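Local coordinates for protein chitosanase (Gynuella sunshinyii YC6258, PDB 6X2Q) that binds the chitosan oligosaccharide chitotetraose and, as a glycoside hydrolase of family 46, probably cleaves chitosan chains, at residues A[129-133]-A[134-138]; A[216-220]-A[221-225]. All coordinates share one frame; numbering follows the deposited sequence.

Contact 1. Residues A[129-133]-A[134-138]; sequences LGAQM and PLTLL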
ATOM      1  N   LEU A 129       9.518  -8.350 -14.222  1.00 36.01           N
ATOM      2  CA  LEU A 129      10.372  -7.270 -14.704  1.00 39.11           C
ATOM      3  C   LEU A 129      11.845  -7.652 -14.707  1.00 38.73           C
ATOM      4  O   LEU A 129      12.654  -6.961 -15.342  1.00 37.94           O
ATOM      5  CB  LEU A 129      10.192  -6.021 -13.843  1.00 30.91           C
ATOM      6  CG  LEU A 129       8.874  -5.251 -13.970  1.00 33.98           C
ATOM      7  CD1 LEU A 129       8.729  -4.302 -12.787  1.00 31.12           C
ATOM      8  CD2 LEU A 129       8.850  -4.499 -15.277  1.00 32.87           C
ATOM      9  N   GLY A 130      12.214  -8.717 -14.001  1.00 38.60           N
ATOM     10  CA  GLY A 130      13.622  -8.965 -13.768  1.00 38.42           C
ATOM     11  C   GLY A 130      14.237  -8.051 -12.734  1.00 43.34           C
ATOM     12  O   GLY A 130      15.460  -7.989 -12.630  1.00 38.70           O
ATOM     13  N   ALA A 131      13.420  -7.337 -11.958  1.00 37.26           N
ATOM     14  CA  ALA A 131      13.947  -6.385 -10.984  1.00 35.44           C
ATOM     15  C   ALA A 131      14.669  -7.118  -9.858  1.00 43.42           C
ATOM     16  O   ALA A 131      14.155  -8.094  -9.307  1.00 37.93           O
ATOM     17  CB  ALA A 131      12.818  -5.526 -10.412  1.00 34.96           C
ATOM     18  N   GLN A 132      15.853  -6.635  -9.490  1.00 38.95           N
ATOM     19  CA  GLN A 132      16.629  -7.318  -8.477  1.00 41.69           C
ATOM     20  C   GLN A 132      17.122  -6.431  -7.346  1.00 40.80           C
ATOM     21  O   GLN A 132      17.631  -6.961  -6.351  1.00 36.52           O
ATOM     22  CB  GLN A 132      17.820  -8.031  -9.132  1.00 46.50           C
ATOM     23  CG  GLN A 132      17.349  -9.184 -10.011  1.00 49.13           C
ATOM     24  CD  GLN A 132      18.449 -10.123 -10.389  1.00 52.55           C
ATOM     25  OE1 GLN A 132      19.172  -9.877 -11.345  1.00 60.57           O
ATOM     26  NE2 GLN A 132      18.586 -11.214  -9.645  1.00 58.84           N
ATOM     27  N   MET A 133      16.999  -5.128  -7.453  1.00 31.31           N
ATOM     28  CA  MET A 133      17.437  -4.307  -6.338  1.00 29.87           C
ATOM     29  C   MET A 133      16.337  -4.252  -5.284  1.00 33.42           C
ATOM     30  O   MET A 133      15.170  -4.026  -5.623  1.00 31.40           O
ATOM     31  CB  MET A 133      17.798  -2.899  -6.809  1.00 34.94           C
ATOM     32  CG  MET A 133      18.715  -2.871  -8.035  1.00 35.86           C
ATOM     33  SD  MET A 133      19.331  -1.206  -8.400  1.00 37.46           S
ATOM     34  CE  MET A 133      17.780  -0.368  -8.817  1.00 32.11           C
ATOM     35  N   PRO A 134      16.661  -4.472  -4.013  1.00 31.98           N
ATOM     36  CA  PRO A 134      15.632  -4.367  -2.964  1.00 31.86           C
ATOM     37  C   PRO A 134      14.828  -3.067  -2.999  1.00 35.80           C
ATOM     38  O   PRO A 134      13.618  -3.082  -2.706  1.00 29.39           O
ATOM     39  CB  PRO A 134      16.458  -4.496  -1.683  1.00 34.35           C
ATOM     40  CG  PRO A 134      17.630  -5.378  -2.095  1.00 31.17           C
ATOM     41  CD  PRO A 134      17.955  -4.976  -3.505  1.00 32.38           C
ATOM     42  N   LEU A 135      15.469  -1.946  -3.362  1.00 29.97           N
ATOM     43  CA  LEU A 135      14.768  -0.664  -3.426  1.00 28.53           C
ATOM     44  C   LEU A 135      13.646  -0.702  -4.459  1.00 30.79           C
ATOM     45  O   LEU A 135      12.548  -0.182  -4.216  1.00 26.50           O
ATOM     46  CB  LEU A 135      15.756   0.462  -3.762  1.00 31.31           C
ATOM     47  CG  LEU A 135      15.142   1.851  -3.951  1.00 29.00           C
ATOM     48  CD1 LEU A 135      14.550   2.310  -2.639  1.00 29.64           C
ATOM     49  CD2 LEU A 135      16.161   2.863  -4.439  1.00 28.47           C
ATOM     50  N   THR A 136      13.905  -1.309  -5.626  1.00 30.82           N
ATOM     51  CA  THR A 136      12.849  -1.483  -6.624  1.00 32.80           C
ATOM     52  C   THR A 136      11.681  -2.306  -6.071  1.00 29.26           C
ATOM     53  O   THR A 136      10.513  -2.000  -6.344  1.00 29.77           O
ATOM     54  CB  THR A 136      13.431  -2.136  -7.879  1.00 25.07           C
ATOM     55  OG1 THR A 136      14.600  -1.424  -8.251  1.00 34.18           O
ATOM     56  CG2 THR A 136      12.460  -2.079  -9.061  1.00 24.02           C
ATOM     57  N   LEU A 137      11.975  -3.353  -5.289  1.00 27.65           N
ATOM     58  CA  LEU A 137      10.907  -4.156  -4.695  1.00 27.66           C
ATOM     59  C   LEU A 137      10.088  -3.328  -3.715  1.00 28.27           C
ATOM     60  O   LEU A 137       8.853  -3.418  -3.687  1.00 29.27           O
ATOM     61  CB  LEU A 137      11.495  -5.390  -3.995  1.00 36.68           C
ATOM     62  CG  LEU A 137      11.799  -6.642  -4.834  1.00 37.82           C
ATOM     63  CD1 LEU A 137      12.443  -6.306  -6.169  1.00 31.77           C
ATOM     64  CD2 LEU A 137      12.681  -7.642  -4.061  1.00 39.32           C
ATOM     65  N   LEU A 138      10.766  -2.520  -2.904  1.00 26.98           N
ATOM     66  CA  LEU A 138      10.068  -1.659  -1.970  1.00 27.77           C
ATOM     67  C   LEU A 138       9.171  -0.680  -2.722  1.00 31.50           C
ATOM     68  O   LEU A 138       7.990  -0.522  -2.389  1.00 25.77           O
ATOM     69  CB  LEU A 138      11.099  -0.933  -1.105  1.00 24.89           C
ATOM     70  CG  LEU A 138      10.540   0.168  -0.207  1.00 29.85           C
ATOM     71  CD1 LEU A 138       9.584  -0.419   0.825  1.00 23.37           C
ATOM     72  CD2 LEU A 138      11.678   0.901   0.470  1.00 30.20           C
TER

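Contact 2. Residues A[216-220]-A[221-225]; sequences KLLKQ and GNTDL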
ATOM      1  N   LYS A 216      15.119   9.704  -2.983  1.00 30.04           N
ATOM      2  CA  LYS A 216      16.293  10.062  -2.197  1.00 32.58           C
ATOM      3  C   LYS A 216      17.180   8.832  -1.960  1.00 41.22           C
ATOM      4  O   LYS A 216      18.398   8.873  -2.196  1.00 33.92           O
ATOM      5  CB  LYS A 216      15.840  10.710  -0.884  1.00 29.16           C
ATOM      6  CG  LYS A 216      16.958  11.163   0.060  1.00 41.77           C
ATOM      7  CD  LYS A 216      16.451  11.377   1.509  1.00 47.87           C
ATOM      8  CE  LYS A 216      16.395  10.055   2.325  1.00 48.97           C
ATOM      9  NZ  LYS A 216      16.181  10.277   3.804  1.00 43.39           N
ATOM     10  N   LEU A 217      16.570   7.711  -1.540  1.00 33.56           N
ATOM     11  CA  LEU A 217      17.324   6.468  -1.383  1.00 36.20           C
ATOM     12  C   LEU A 217      17.982   6.059  -2.693  1.00 36.61           C
ATOM     13  O   LEU A 217      19.127   5.592  -2.704  1.00 34.37           O
ATOM     14  CB  LEU A 217      16.418   5.338  -0.871  1.00 28.88           C
ATOM     15  CG  LEU A 217      15.736   5.565   0.481  1.00 37.97           C
ATOM     16  CD1 LEU A 217      14.911   4.365   0.898  1.00 35.77           C
ATOM     17  CD2 LEU A 217      16.766   5.901   1.551  1.00 40.78           C
ATOM     18  N   LEU A 218      17.274   6.222  -3.812  1.00 32.19           N
ATOM     19  CA  LEU A 218      17.869   5.860  -5.091  1.00 36.12           C
ATOM     20  C   LEU A 218      19.054   6.765  -5.417  1.00 38.70           C
ATOM     21  O   LEU A 218      20.108   6.280  -5.839  1.00 42.36           O
ATOM     22  CB  LEU A 218      16.820   5.907  -6.200  1.00 32.69           C
ATOM     23  CG  LEU A 218      17.345   5.667  -7.621  1.00 37.80           C
ATOM     24  CD1 LEU A 218      18.056   4.306  -7.722  1.00 38.71           C
ATOM     25  CD2 LEU A 218      16.205   5.748  -8.627  1.00 32.53           C
ATOM     26  N   LYS A 219      18.918   8.078  -5.184  1.00 35.83           N
ATOM     27  CA  LYS A 219      20.013   8.991  -5.516  1.00 38.27           C
ATOM     28  C   LYS A 219      21.220   8.815  -4.600  1.00 37.26           C
ATOM     29  O   LYS A 219      22.348   9.120  -5.000  1.00 37.50           O
ATOM     30  CB  LYS A 219      19.539  10.444  -5.468  1.00 36.79           C
ATOM     31  CG  LYS A 219      19.154  10.988  -6.833  1.00 41.53           C
ATOM     32  CD  LYS A 219      17.896  11.813  -6.757  1.00 43.88           C
ATOM     33  CE  LYS A 219      18.167  13.155  -6.113  1.00 47.63           C
ATOM     34  NZ  LYS A 219      17.065  14.119  -6.458  1.00 54.53           N
ATOM     35  N   GLN A 220      21.013   8.370  -3.367  1.00 38.16           N
ATOM     36  CA  GLN A 220      22.119   8.109  -2.463  1.00 39.89           C
ATOM     37  C   GLN A 220      22.723   6.722  -2.649  1.00 40.73           C
ATOM     38  O   GLN A 220      23.598   6.327  -1.873  1.00 43.24           O
ATOM     39  CB  GLN A 220      21.665   8.286  -1.020  1.00 38.99           C
ATOM     40  CG  GLN A 220      21.252   9.700  -0.706  1.00 42.02           C
ATOM     41  CD  GLN A 220      20.659   9.814   0.668  1.00 44.87           C
ATOM     42  OE1 GLN A 220      20.102   8.848   1.194  1.00 52.76           O
ATOM     43  NE2 GLN A 220      20.763  10.992   1.262  1.00 47.54           N
ATOM     44  N   GLY A 221      22.277   5.978  -3.657  1.00 38.23           N
ATOM     45  CA  GLY A 221      22.839   4.671  -3.909  1.00 42.31           C
ATOM     46  C   GLY A 221      22.426   3.584  -2.941  1.00 42.67           C
ATOM     47  O   GLY A 221      23.022   2.503  -2.962  1.00 37.19           O
ATOM     48  N   ASN A 222      21.421   3.822  -2.094  1.00 37.31           N
ATOM     49  CA  ASN A 222      20.944   2.771  -1.198  1.00 36.55           C
ATOM     50  C   ASN A 222      19.853   1.947  -1.886  1.00 36.30           C
ATOM     51  O   ASN A 222      18.692   1.923  -1.486  1.00 37.57           O
ATOM     52  CB  ASN A 222      20.470   3.365   0.119  1.00 35.81           C
ATOM     53  CG  ASN A 222      20.290   2.303   1.198  1.00 42.57           C
ATOM     54  OD1 ASN A 222      20.235   1.110   0.891  1.00 44.58           O
ATOM     55  ND2 ASN A 222      20.180   2.727   2.458  1.00 38.09           N
ATOM     56  N   THR A 223      20.264   1.258  -2.954  1.00 31.44           N
ATOM     57  CA  THR A 223      19.382   0.388  -3.718  1.00 34.75           C
ATOM     58  C   THR A 223      19.220  -0.994  -3.091  1.00 37.26           C
ATOM     59  O   THR A 223      18.390  -1.782  -3.562  1.00 29.74           O
ATOM     60  CB  THR A 223      19.920   0.223  -5.133  1.00 34.06           C
ATOM     61  OG1 THR A 223      21.197  -0.423  -5.056  1.00 36.17           O
ATOM     62  CG2 THR A 223      20.065   1.590  -5.829  1.00 35.05           C
ATOM     63  N   ASP A 224      20.012  -1.309  -2.071  1.00 35.74           N
ATOM     64  CA  ASP A 224      20.014  -2.607  -1.429  1.00 38.34           C
ATOM     65  C   ASP A 224      19.381  -2.556  -0.049  1.00 39.14           C
ATOM     66  O   ASP A 224      19.273  -3.600   0.612  1.00 40.40           O
ATOM     67  CB  ASP A 224      21.452  -3.159  -1.354  1.00 35.28           C
ATOM     68  CG  ASP A 224      22.368  -2.305  -0.480  1.00 41.43           C
ATOM     69  OD1 ASP A 224      22.219  -1.059  -0.462  1.00 38.16           O
ATOM     70  OD2 ASP A 224      23.254  -2.885   0.192  1.00 42.43           O
ATOM     71  N   LEU A 225      18.936  -1.372   0.387  1.00 42.40           N
ATOM     72  CA  LEU A 225      18.185  -1.213   1.636  1.00 41.19           C
ATOM     73  C   LEU A 225      18.994  -1.735   2.820  1.00 42.28           C
ATOM     74  O   LEU A 225      18.533  -2.568   3.597  1.00 41.60           O
ATOM     75  CB  LEU A 225      16.817  -1.904   1.562  1.00 39.03           C
ATOM     76  CG  LEU A 225      15.821  -1.353   0.543  1.00 36.58           C
ATOM     77  CD1 LEU A 225      14.528  -2.145   0.592  1.00 36.99           C
ATOM     78  CD2 LEU A 225      15.568   0.133   0.777  1.00 33.68           C
TER

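Contact 1. Residues A[129-133]-A[134-138]
Met-133 runs alongside the start of helix 134-147 and meets Thr-136, the two side chains crossing at a slant. With chi1 at -48°, Met-133 CG stands opposite the carbonyl carbon; the chain runs extended to the sulfur, and the bend at chi3 (-65°) turns the terminal methyl CE to within 3.4 Å of Thr-136 OG1. That hydroxyl is hydrogen-bonded to the carboxylate of Glu-177, which also takes the backbone N-H groups of Gln-132 and Met-133, so a single side chain ties the loop to the helix start. Thr-136 turns its methyl the other way: CG2, trans to the backbone N, packs 3.7 Å from Ala-131 CB. Leu-137 adds a second apolar touch, its CD1 lying 4.3 Å from Ala-131 CB. CD1 also comes 3.6 Å from Met-133 O, the carbonyl that accepts Leu-137 N at 3.3 Å in its own plane, with an N-H...O angle of 157°. On the incoming side, Gly-130 with positive phi closes helix 104-129 in a Schellman motif. The whole is a tight helix-loop-helix connection, with Met-133 as N-cap and Pro-134 first in the helix, where no N-H is needed for an i to i-4 bond.

Contact 2. Residues A[216-220]-A[221-225]
Leu-218 CG is trans to its backbone N (chi1 175°), while Thr-223 has its OG1 between the backbone N and the carbonyl carbon (chi1 63°), which leaves the methyl CG2 anti to the carbonyl carbon; these choices bring Leu-218 CD1 and Thr-223 CG2 to 3.9 Å as the side chains pass at an angle. The backbone between them forms a Schellman motif that ends helix 209-219, with Gly-221 at the C-prime position. Its positive phi, 74°, turns the chain back over the last helical carbonyls. Asn-222 N then bonds to Leu-217 O at 3.0 Å, approaching nearly along the C=O axis although the hydrogen bond is bent at the hydrogen. Gly-221 N bonds to Leu-218 O at 3.1 Å from well above the carbonyl plane, off the lone pairs. Polar Asn-222 holds the C'' position that pairs with Leu-217, where an apolar side chain often sits; the apolar touches come instead from Leu-218 with Thr-223, one residue further on, and from Leu-217 CD1, which meets Leu-225 CD2 at 4.3 Å. Leu-217 also packs on Leu-135 of helix 134-147, and Leu-225 covers Pro-134, so the cap leans against the neighbouring helix. Asn-222 sits at the centre of an inverse gamma turn. Its amide oxygen accepts the backbone N-H of His-226; the same OD1 also takes a weak bond from Leu-225 N at 2.8 Å.

Contact 1 closes before contact 2 opens along the chain, and their centres lie 12 Å apart on the same side of the molecule, within the family 46 region. One starts helix 134-147 and the other finishes helix 209-219, so the beginning of one helix meets the loop leaving the other. The join is direct: Leu-135 N lies 2.9 Å from Thr-223 O, probably a hydrogen bond, and Leu-135 CD2 packs 3.5 Å from Leu-218 CA. Helix 177-193 touches both contacts, through Arg-178 and Leu-181. Helix 134-147, begun here, carries Ile-145, Gln-146 and His-147 of the sugar-binding pocket near its far end.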